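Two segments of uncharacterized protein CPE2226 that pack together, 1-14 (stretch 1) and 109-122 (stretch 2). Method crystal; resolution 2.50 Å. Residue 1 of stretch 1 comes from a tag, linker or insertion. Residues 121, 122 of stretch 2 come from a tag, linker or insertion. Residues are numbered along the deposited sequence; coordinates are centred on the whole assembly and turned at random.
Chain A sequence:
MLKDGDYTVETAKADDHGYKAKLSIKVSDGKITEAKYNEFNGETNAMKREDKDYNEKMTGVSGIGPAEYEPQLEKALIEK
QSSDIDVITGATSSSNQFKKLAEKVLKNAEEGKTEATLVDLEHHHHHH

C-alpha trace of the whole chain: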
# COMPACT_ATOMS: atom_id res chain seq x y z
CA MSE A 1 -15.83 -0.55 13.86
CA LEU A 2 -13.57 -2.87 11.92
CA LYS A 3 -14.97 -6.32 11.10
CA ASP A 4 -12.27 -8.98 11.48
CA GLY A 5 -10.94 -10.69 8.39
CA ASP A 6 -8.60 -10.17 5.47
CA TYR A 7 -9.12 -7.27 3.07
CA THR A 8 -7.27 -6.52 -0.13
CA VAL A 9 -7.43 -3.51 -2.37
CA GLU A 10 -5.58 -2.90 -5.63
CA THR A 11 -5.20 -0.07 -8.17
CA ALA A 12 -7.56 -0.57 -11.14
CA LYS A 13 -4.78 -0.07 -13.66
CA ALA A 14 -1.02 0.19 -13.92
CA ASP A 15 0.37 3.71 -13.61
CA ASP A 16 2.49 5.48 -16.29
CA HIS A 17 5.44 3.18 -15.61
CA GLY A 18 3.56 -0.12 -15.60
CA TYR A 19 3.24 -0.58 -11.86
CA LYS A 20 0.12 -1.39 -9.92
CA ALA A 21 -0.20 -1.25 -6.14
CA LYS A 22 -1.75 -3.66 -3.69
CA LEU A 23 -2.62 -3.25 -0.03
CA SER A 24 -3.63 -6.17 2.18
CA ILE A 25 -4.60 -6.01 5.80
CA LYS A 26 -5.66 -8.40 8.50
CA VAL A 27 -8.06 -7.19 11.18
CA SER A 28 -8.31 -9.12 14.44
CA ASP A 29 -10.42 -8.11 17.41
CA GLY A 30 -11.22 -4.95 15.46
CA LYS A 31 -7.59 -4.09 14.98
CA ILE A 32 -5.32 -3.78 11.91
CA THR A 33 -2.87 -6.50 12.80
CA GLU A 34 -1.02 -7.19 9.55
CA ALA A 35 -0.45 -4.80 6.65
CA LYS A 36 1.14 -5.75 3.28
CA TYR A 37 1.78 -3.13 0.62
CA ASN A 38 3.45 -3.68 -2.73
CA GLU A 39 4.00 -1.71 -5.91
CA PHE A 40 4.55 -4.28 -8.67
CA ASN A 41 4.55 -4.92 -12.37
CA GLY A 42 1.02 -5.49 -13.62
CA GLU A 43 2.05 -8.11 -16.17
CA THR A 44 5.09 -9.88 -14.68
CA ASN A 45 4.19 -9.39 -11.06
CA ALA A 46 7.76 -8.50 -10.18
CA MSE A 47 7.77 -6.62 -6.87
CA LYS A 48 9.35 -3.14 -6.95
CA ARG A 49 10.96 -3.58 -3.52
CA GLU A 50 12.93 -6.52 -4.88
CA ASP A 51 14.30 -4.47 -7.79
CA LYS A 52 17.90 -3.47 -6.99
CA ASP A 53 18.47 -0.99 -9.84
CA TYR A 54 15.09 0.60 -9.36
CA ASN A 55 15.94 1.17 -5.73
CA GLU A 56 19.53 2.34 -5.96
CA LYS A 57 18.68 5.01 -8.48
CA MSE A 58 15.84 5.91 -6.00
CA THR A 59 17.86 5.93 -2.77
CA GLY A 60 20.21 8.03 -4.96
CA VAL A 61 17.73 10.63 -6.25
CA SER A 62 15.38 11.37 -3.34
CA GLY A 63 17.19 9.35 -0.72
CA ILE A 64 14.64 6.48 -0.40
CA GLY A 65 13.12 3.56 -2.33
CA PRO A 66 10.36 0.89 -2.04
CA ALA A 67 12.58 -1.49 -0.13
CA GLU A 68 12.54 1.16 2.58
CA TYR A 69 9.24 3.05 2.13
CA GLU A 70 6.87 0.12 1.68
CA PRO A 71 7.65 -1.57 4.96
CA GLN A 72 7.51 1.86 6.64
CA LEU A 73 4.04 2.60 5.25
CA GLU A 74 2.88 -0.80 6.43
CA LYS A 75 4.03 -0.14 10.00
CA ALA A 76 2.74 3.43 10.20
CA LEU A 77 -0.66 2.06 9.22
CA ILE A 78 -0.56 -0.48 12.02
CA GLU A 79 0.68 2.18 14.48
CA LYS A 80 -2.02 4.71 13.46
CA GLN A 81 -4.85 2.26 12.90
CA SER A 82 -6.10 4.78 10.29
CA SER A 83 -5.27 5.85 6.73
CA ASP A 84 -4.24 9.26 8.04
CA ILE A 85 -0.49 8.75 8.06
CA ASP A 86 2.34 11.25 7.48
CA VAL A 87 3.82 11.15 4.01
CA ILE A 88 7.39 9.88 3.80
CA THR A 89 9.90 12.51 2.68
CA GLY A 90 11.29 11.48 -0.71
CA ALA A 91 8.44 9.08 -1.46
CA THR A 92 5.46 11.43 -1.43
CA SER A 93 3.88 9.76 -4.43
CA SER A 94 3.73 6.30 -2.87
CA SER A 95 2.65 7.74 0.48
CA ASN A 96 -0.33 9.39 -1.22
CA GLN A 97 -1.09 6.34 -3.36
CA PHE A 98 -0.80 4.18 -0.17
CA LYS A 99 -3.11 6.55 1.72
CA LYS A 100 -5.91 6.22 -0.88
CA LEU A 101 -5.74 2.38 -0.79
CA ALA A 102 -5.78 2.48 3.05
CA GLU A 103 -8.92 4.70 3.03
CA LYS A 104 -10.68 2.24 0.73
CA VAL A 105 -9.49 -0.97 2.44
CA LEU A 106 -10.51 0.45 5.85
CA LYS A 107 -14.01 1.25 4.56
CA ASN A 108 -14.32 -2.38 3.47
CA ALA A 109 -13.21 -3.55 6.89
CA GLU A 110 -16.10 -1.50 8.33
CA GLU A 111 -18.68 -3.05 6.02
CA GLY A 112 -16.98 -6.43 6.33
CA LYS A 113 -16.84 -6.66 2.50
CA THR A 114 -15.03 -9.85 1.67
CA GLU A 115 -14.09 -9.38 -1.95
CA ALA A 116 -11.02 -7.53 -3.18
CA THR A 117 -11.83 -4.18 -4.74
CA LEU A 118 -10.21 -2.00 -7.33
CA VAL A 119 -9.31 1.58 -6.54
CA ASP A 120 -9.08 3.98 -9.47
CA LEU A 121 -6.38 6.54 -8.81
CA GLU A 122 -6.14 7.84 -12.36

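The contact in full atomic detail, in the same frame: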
# COMPACT_ATOMS: atom_id res chain seq x y z
N MSE A 1 -15.93 0.89 13.52
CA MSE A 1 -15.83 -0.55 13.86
C MSE A 1 -15.30 -1.36 12.69
O MSE A 1 -15.88 -1.38 11.59
CB MSE A 1 -17.21 -1.10 14.27
CG MSE A 1 -17.20 -2.60 14.62
SE MSE A 1 -18.91 -3.53 14.38
CE MSE A 1 -20.07 -2.43 15.50
N LEU A 2 -14.18 -2.02 12.93
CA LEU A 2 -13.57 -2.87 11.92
C LEU A 2 -13.96 -4.35 12.09
O LEU A 2 -13.70 -4.96 13.12
CB LEU A 2 -12.03 -2.72 11.98
CG LEU A 2 -11.35 -1.71 11.02
CD1 LEU A 2 -12.20 -0.47 10.80
CD2 LEU A 2 -9.97 -1.34 11.56
N LYS A 3 -14.64 -4.90 11.09
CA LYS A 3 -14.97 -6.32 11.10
C LYS A 3 -13.66 -7.10 10.84
O LYS A 3 -12.86 -6.76 9.96
CB LYS A 3 -15.96 -6.67 9.97
CG LYS A 3 -17.20 -5.81 9.90
CD LYS A 3 -18.10 -6.02 11.10
CE LYS A 3 -19.32 -5.10 11.04
NZ LYS A 3 -20.31 -5.56 10.02
N ASP A 4 -13.45 -8.14 11.63
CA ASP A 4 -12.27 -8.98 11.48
C ASP A 4 -12.26 -9.67 10.11
O ASP A 4 -13.29 -9.87 9.49
CB ASP A 4 -12.26 -10.05 12.59
CG ASP A 4 -11.88 -9.49 13.94
OD1 ASP A 4 -11.85 -8.25 14.12
OD2 ASP A 4 -11.61 -10.30 14.85
N GLY A 5 -11.06 -9.99 9.65
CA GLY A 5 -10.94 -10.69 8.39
C GLY A 5 -9.75 -10.19 7.60
O GLY A 5 -8.93 -9.43 8.13
N ASP A 6 -9.66 -10.63 6.36
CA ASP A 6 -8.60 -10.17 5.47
C ASP A 6 -9.23 -9.30 4.39
O ASP A 6 -10.26 -9.65 3.83
CB ASP A 6 -7.86 -11.35 4.82
CG ASP A 6 -7.06 -12.17 5.82
OD1 ASP A 6 -7.39 -13.35 6.06
OD2 ASP A 6 -6.09 -11.63 6.38
N TYR A 7 -8.62 -8.15 4.12
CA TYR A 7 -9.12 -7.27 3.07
C TYR A 7 -7.95 -6.86 2.17
O TYR A 7 -6.85 -6.59 2.63
CB TYR A 7 -9.84 -6.04 3.65
CG TYR A 7 -10.85 -6.41 4.71
CD1 TYR A 7 -12.19 -6.56 4.41
CD2 TYR A 7 -10.44 -6.63 6.01
CE1 TYR A 7 -13.10 -6.92 5.40
CE2 TYR A 7 -11.32 -6.99 6.99
CZ TYR A 7 -12.65 -7.14 6.69
OH TYR A 7 -13.51 -7.52 7.69
N THR A 8 -8.24 -6.85 0.88
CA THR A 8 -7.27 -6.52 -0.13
C THR A 8 -7.84 -5.51 -1.10
O THR A 8 -8.97 -5.63 -1.57
CB THR A 8 -6.88 -7.79 -0.94
OG1 THR A 8 -6.08 -8.65 -0.12
CG2 THR A 8 -6.11 -7.43 -2.23
N VAL A 9 -7.04 -4.49 -1.38
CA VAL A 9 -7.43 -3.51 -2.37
C VAL A 9 -6.26 -3.37 -3.34
O VAL A 9 -5.11 -3.57 -2.97
CB VAL A 9 -7.81 -2.18 -1.70
CG1 VAL A 9 -6.58 -1.43 -1.27
CG2 VAL A 9 -8.63 -1.39 -2.62
N GLU A 10 -6.57 -3.03 -4.58
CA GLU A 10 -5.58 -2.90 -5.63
C GLU A 10 -5.95 -1.80 -6.62
O GLU A 10 -7.13 -1.58 -6.86
CB GLU A 10 -5.50 -4.22 -6.39
CG GLU A 10 -4.67 -4.16 -7.63
CD GLU A 10 -4.47 -5.53 -8.23
OE1 GLU A 10 -4.14 -6.45 -7.46
OE2 GLU A 10 -4.63 -5.68 -9.46
N THR A 11 -4.95 -1.11 -7.17
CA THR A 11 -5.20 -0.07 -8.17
C THR A 11 -5.82 -0.70 -9.42
O THR A 11 -5.39 -1.76 -9.86
CB THR A 11 -3.90 0.67 -8.57
OG1 THR A 11 -2.89 -0.28 -8.94
CG2 THR A 11 -3.40 1.52 -7.42
N ALA A 12 -6.83 -0.04 -9.99
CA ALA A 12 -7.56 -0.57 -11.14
C ALA A 12 -6.71 -0.81 -12.37
O ALA A 12 -6.97 -1.73 -13.16
CB ALA A 12 -8.71 0.34 -11.48
N LYS A 13 -5.69 0.03 -12.53
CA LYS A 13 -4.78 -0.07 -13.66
C LYS A 13 -3.37 0.37 -13.32
O LYS A 13 -3.15 1.16 -12.40
CB LYS A 13 -5.31 0.78 -14.82
CG LYS A 13 -5.72 2.18 -14.43
CD LYS A 13 -6.73 2.77 -15.43
CE LYS A 13 -8.21 2.52 -15.04
NZ LYS A 13 -8.64 1.12 -15.32
N ALA A 14 -2.41 -0.17 -14.07
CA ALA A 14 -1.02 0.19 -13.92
C ALA A 14 -0.86 1.69 -14.14
O ALA A 14 -1.58 2.28 -14.94
CB ALA A 14 -0.20 -0.55 -14.96
N ALA A 109 -13.31 -2.87 5.61
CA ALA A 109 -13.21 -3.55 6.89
C ALA A 109 -14.44 -3.20 7.73
O ALA A 109 -14.95 -4.05 8.46
CB ALA A 109 -11.95 -3.12 7.61
N GLU A 110 -14.92 -1.96 7.60
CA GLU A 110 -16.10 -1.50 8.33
C GLU A 110 -17.36 -2.21 7.87
O GLU A 110 -18.20 -2.57 8.69
CB GLU A 110 -16.31 -0.00 8.14
CG GLU A 110 -15.36 0.88 8.92
CD GLU A 110 -15.74 2.35 8.79
OE1 GLU A 110 -16.94 2.61 8.54
OE2 GLU A 110 -14.86 3.22 8.95
N GLU A 111 -17.50 -2.38 6.56
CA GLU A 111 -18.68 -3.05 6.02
C GLU A 111 -18.49 -4.56 6.04
O GLU A 111 -19.42 -5.30 5.77
CB GLU A 111 -18.90 -2.68 4.56
CG GLU A 111 -18.48 -1.29 4.15
CD GLU A 111 -18.71 -1.07 2.67
OE1 GLU A 111 -19.03 -2.07 1.97
OE2 GLU A 111 -18.57 0.09 2.22
N GLY A 112 -17.28 -5.00 6.37
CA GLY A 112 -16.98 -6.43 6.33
C GLY A 112 -17.19 -6.97 4.91
O GLY A 112 -17.80 -8.03 4.73
N LYS A 113 -16.72 -6.23 3.90
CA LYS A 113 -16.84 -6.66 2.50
C LYS A 113 -15.69 -7.62 2.20
O LYS A 113 -14.51 -7.26 2.26
CB LYS A 113 -16.78 -5.48 1.55
CG LYS A 113 -16.83 -5.89 0.10
CD LYS A 113 -16.77 -4.71 -0.84
CE LYS A 113 -17.15 -5.13 -2.24
NZ LYS A 113 -17.25 -3.94 -3.13
N THR A 114 -16.05 -8.84 1.84
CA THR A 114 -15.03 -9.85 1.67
C THR A 114 -14.18 -9.76 0.43
O THR A 114 -12.96 -9.97 0.49
CB THR A 114 -15.66 -11.29 1.78
OG1 THR A 114 -16.97 -11.30 1.18
CG2 THR A 114 -15.78 -11.73 3.23
N GLU A 115 -14.80 -9.39 -0.68
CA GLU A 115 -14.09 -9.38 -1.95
C GLU A 115 -13.11 -8.25 -2.13
O GLU A 115 -13.29 -7.16 -1.60
CB GLU A 115 -15.11 -9.38 -3.10
CG GLU A 115 -16.26 -8.41 -2.90
CD GLU A 115 -17.52 -9.08 -2.36
OE1 GLU A 115 -17.53 -9.52 -1.19
OE2 GLU A 115 -18.51 -9.17 -3.13
N ALA A 116 -12.04 -8.53 -2.88
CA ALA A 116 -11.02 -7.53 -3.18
C ALA A 116 -11.61 -6.50 -4.13
O ALA A 116 -12.31 -6.83 -5.09
CB ALA A 116 -9.83 -8.20 -3.84
N THR A 117 -11.31 -5.23 -3.88
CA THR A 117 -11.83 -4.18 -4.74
C THR A 117 -10.73 -3.41 -5.42
O THR A 117 -9.58 -3.39 -4.96
CB THR A 117 -12.75 -3.21 -3.97
OG1 THR A 117 -12.04 -2.67 -2.86
CG2 THR A 117 -13.99 -3.92 -3.47
N LEU A 118 -11.11 -2.78 -6.53
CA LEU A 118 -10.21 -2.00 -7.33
C LEU A 118 -10.39 -0.54 -6.98
O LEU A 118 -11.51 -0.07 -6.80
CB LEU A 118 -10.51 -2.20 -8.81
CG LEU A 118 -10.26 -3.61 -9.34
CD1 LEU A 118 -10.45 -3.59 -10.85
CD2 LEU A 118 -8.85 -4.10 -8.94
N VAL A 119 -9.27 0.15 -6.83
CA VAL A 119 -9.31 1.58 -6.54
C VAL A 119 -8.71 2.30 -7.74
O VAL A 119 -7.60 2.00 -8.19
CB VAL A 119 -8.57 1.91 -5.26
CG1 VAL A 119 -8.41 3.41 -5.15
CG2 VAL A 119 -9.34 1.36 -4.08
N ASP A 120 -9.48 3.25 -8.27
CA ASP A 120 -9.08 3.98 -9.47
C ASP A 120 -8.43 5.29 -9.08
O ASP A 120 -9.12 6.24 -8.69
CB ASP A 120 -10.31 4.24 -10.33
CG ASP A 120 -9.95 4.62 -11.75
OD1 ASP A 120 -8.75 4.91 -12.01
OD2 ASP A 120 -10.87 4.63 -12.60
N LEU A 121 -7.11 5.34 -9.18
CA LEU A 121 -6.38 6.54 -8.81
C LEU A 121 -6.34 7.52 -9.96
O LEU A 121 -6.46 8.73 -9.76
CB LEU A 121 -4.95 6.20 -8.34
CG LEU A 121 -4.89 5.31 -7.08
CD1 LEU A 121 -3.50 5.32 -6.48
CD2 LEU A 121 -5.90 5.79 -6.06
N GLU A 122 -6.20 7.00 -11.17
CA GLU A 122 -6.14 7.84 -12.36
C GLU A 122 -7.41 8.67 -12.61
O GLU A 122 -8.19 8.95 -11.68
CB GLU A 122 -5.81 6.98 -13.59
O HOH W 1 -11.49 -11.36 2.05

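What joins the two backbones? Strand 5-11 takes strand 117-119 as a parallel neighbour, and the hydrogen bonds alternate in the usual parallel fashion. Thr 117 N gives a weak bond to Thr 8 O (3.3 Å); Glu 10 N then donates to Thr 117 O (3.1 Å), Val 119 N to Glu 10 O (2.8 Å) and Ala 12 N to Val 119 O (2.8 Å). Glu 10, Thr 117 and Val 119 thus use both their N and O atoms, while the backbone N and O of Val 9, Thr 11 and Leu 118 make no hydrogen bond across the seam. CA-H...O contacts fill in between, such as Leu 118 CA to Glu 10 O at 3.1 Å. At the helix end, Lys 3 N donates to Ala 109 O (2.8 Å), the same carbonyl that accepts a weak bond from Gly 112 N (3.3 Å).

Where do the side chains of the paired strands go? Val 9, Thr 11, Thr 117 and Val 119 share one face of the sheet, where Val 9 CG2 and Val 119 CG2 lie just 3.2 Å apart, a tight apolar contact. Glu 10 and Leu 118 occupy the other face. Beyond the strand, Ala 12 CB meets Leu 118 CB at 4.1 Å. At Gly 112, positive phi favours glycine, and a CB there would clash with Lys 3 CG.

What does the Tyr 7 ring contribute? Ala 109 CA sits over one face of the ring, 3.7 Å from its centroid, a CH-pi contact. Tyr 7 OH in turn donates a very short bond to Lys 3 O (2.5 Å), tying the ring to the loop that grips the helix.

Does water help join the stretches? One molecule does, between the helix end and the paired strands, donating to Asp 6 O (2.8 Å) and to Thr 114 O (2.6 Å), carbonyls that lie 4.3 Å apart and cannot bond each other directly.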